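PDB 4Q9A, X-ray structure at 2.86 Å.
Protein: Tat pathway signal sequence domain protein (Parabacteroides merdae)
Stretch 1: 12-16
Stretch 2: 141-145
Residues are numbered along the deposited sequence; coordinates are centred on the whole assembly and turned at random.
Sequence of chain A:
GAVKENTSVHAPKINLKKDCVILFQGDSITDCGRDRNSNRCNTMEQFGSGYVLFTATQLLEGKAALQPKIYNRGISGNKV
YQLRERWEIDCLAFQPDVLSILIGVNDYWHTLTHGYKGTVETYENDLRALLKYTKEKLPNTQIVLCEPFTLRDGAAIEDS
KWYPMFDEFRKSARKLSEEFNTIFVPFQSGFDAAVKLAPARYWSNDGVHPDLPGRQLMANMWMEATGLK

Stretch 1, residues 12-16: PKINL
Stretch 2 141-145: TQIVL

This is a small contact between an irregular extended segment and a strand, in which the amide group of one glutamine side chain pairs with the backbone of an asparagine while an isoleucine packs beside it. The two stretches, 12-16 and 141-145, belong to the same chain, and together they bury 216 Å². The nearest alpha carbons, Ile14 CA and Gln142 CA, are 7.0 Å apart, and no hydrogen bond joins backbone to backbone across the gap; the side chain of Gln142 spans it instead.

Stretch 1 has no regular secondary structure, yet its phi/psi values are extended: -60/134 at Pro12, -129/161 at Lys13, -83/132 at Ile14, -107/124 at Asn15 and -108/144 at Leu16. In stretch 2, residues 142-145 form a strand, with phi/psi of -90/117 at Gln142, -97/137 at Ile143, -115/102 at Val144 and -97/123 at Leu145; Thr141 precedes it at -72/132.

The polar part rests on Gln142, whose CA-to-CB bond points toward stretch 1. Its chi1 of -67° (m) and chi2 of 180° (t) extend the chain, and chi3 of 75° sets the amide plane so that both ends meet Asn15. Asn15 N donates to Gln142 OE1 at 3.0 Å with an N-H...O angle of 164°, and Gln142 NE2 donates to Asn15 O at 2.8 Å with an angle of 151°. The side-chain amide thus satisfies the NH and the carbonyl of a single residue, much as a neighboring strand might. Asn15 (chi1 -51°, m; chi2 -74°) has its CA-to-CB bond sideways, and its side chain adds no hydrogen bond here: Asn15 ND2 stays 4.0 Å from Gln142 OE1. Gln142 OE1 also approaches Ile14 CA, at 3.3 Å, as it reaches the following NH.

Ile14 supplies the apolar part. Its CA-to-CB bond runs sideways, but chi1 of -69° and chi2 of -82° (both m) bring the end of the side chain nearer stretch 2. Ile14 CD1 comes to 3.7 Å from Gln142 CB and 3.6 Å from Val144 CG2, so one methyl touches residues two apart in the strand. Val144 has chi1 of -173° (t). Between them, Ile143 (m, t) directs its CA-to-CB bond away, as strand alternation predicts.

The ends contribute little. Pro12, Leu16, Thr141 and Leu145 make no contact across the stretches, and Lys13, modeled only to CB, points its CA-to-CB bond away.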

# COMPACT_ATOMS: atom_id res chain seq x y z
N PRO A 12 -1.36 -24.09 10.96
CA PRO A 12 -2.63 -23.69 10.29
C PRO A 12 -2.55 -22.32 9.59
O PRO A 12 -2.02 -21.33 10.13
CB PRO A 12 -3.67 -23.70 11.42
CG PRO A 12 -3.08 -24.58 12.46
CD PRO A 12 -1.59 -24.33 12.39
N LYS A 13 -3.07 -22.32 8.34
CA LYS A 13 -3.06 -21.24 7.38
C LYS A 13 -4.45 -20.97 6.82
O LYS A 13 -5.32 -21.82 6.91
CB LYS A 13 -2.12 -21.62 6.22
N ILE A 14 -4.64 -19.80 6.24
CA ILE A 14 -5.89 -19.44 5.60
C ILE A 14 -5.85 -20.04 4.18
O ILE A 14 -4.83 -19.94 3.50
CB ILE A 14 -6.10 -17.89 5.66
CG1 ILE A 14 -6.35 -17.40 7.12
CG2 ILE A 14 -7.18 -17.39 4.66
CD1 ILE A 14 -7.82 -17.53 7.71
N ASN A 15 -6.94 -20.73 3.76
CA ASN A 15 -7.02 -21.35 2.44
C ASN A 15 -7.98 -20.53 1.57
O ASN A 15 -9.11 -20.27 1.98
CB ASN A 15 -7.46 -22.83 2.55
CG ASN A 15 -6.67 -23.69 3.54
OD1 ASN A 15 -5.52 -24.09 3.30
ND2 ASN A 15 -7.30 -24.05 4.68
N LEU A 16 -7.51 -20.05 0.41
CA LEU A 16 -8.33 -19.24 -0.49
C LEU A 16 -8.72 -20.00 -1.73
O LEU A 16 -7.91 -20.75 -2.27
CB LEU A 16 -7.59 -17.96 -0.92
CG LEU A 16 -7.05 -17.02 0.16
CD1 LEU A 16 -6.18 -15.99 -0.47
CD2 LEU A 16 -8.15 -16.34 0.96
N THR A 141 -16.80 -19.98 7.32
CA THR A 141 -15.96 -18.79 7.34
C THR A 141 -14.71 -19.02 8.20
O THR A 141 -14.79 -19.53 9.34
CB THR A 141 -16.76 -17.57 7.82
OG1 THR A 141 -17.84 -17.37 6.89
CG2 THR A 141 -15.92 -16.30 7.90
N GLN A 142 -13.56 -18.65 7.62
CA GLN A 142 -12.28 -18.67 8.26
C GLN A 142 -12.10 -17.31 8.92
O GLN A 142 -12.13 -16.28 8.23
CB GLN A 142 -11.19 -18.95 7.22
CG GLN A 142 -11.24 -20.33 6.63
CD GLN A 142 -10.14 -20.52 5.62
OE1 GLN A 142 -8.95 -20.68 5.96
NE2 GLN A 142 -10.49 -20.52 4.35
N ILE A 143 -11.98 -17.29 10.26
CA ILE A 143 -11.82 -16.05 11.01
C ILE A 143 -10.32 -15.77 11.31
O ILE A 143 -9.55 -16.67 11.68
CB ILE A 143 -12.68 -16.02 12.31
CG1 ILE A 143 -14.13 -16.42 12.04
CG2 ILE A 143 -12.61 -14.64 12.98
CD1 ILE A 143 -14.96 -16.65 13.28
N VAL A 144 -9.95 -14.49 11.13
CA VAL A 144 -8.67 -13.87 11.42
C VAL A 144 -9.00 -12.86 12.51
O VAL A 144 -9.60 -11.83 12.22
CB VAL A 144 -7.97 -13.20 10.19
CG1 VAL A 144 -6.58 -12.73 10.56
CG2 VAL A 144 -7.91 -14.13 9.00
N LEU A 145 -8.68 -13.21 13.76
CA LEU A 145 -8.88 -12.33 14.91
C LEU A 145 -7.56 -11.62 15.19
O LEU A 145 -6.53 -12.28 15.35
CB LEU A 145 -9.40 -13.10 16.12
CG LEU A 145 -9.94 -12.25 17.27
CD1 LEU A 145 -11.21 -11.50 16.88
CD2 LEU A 145 -10.16 -13.08 18.50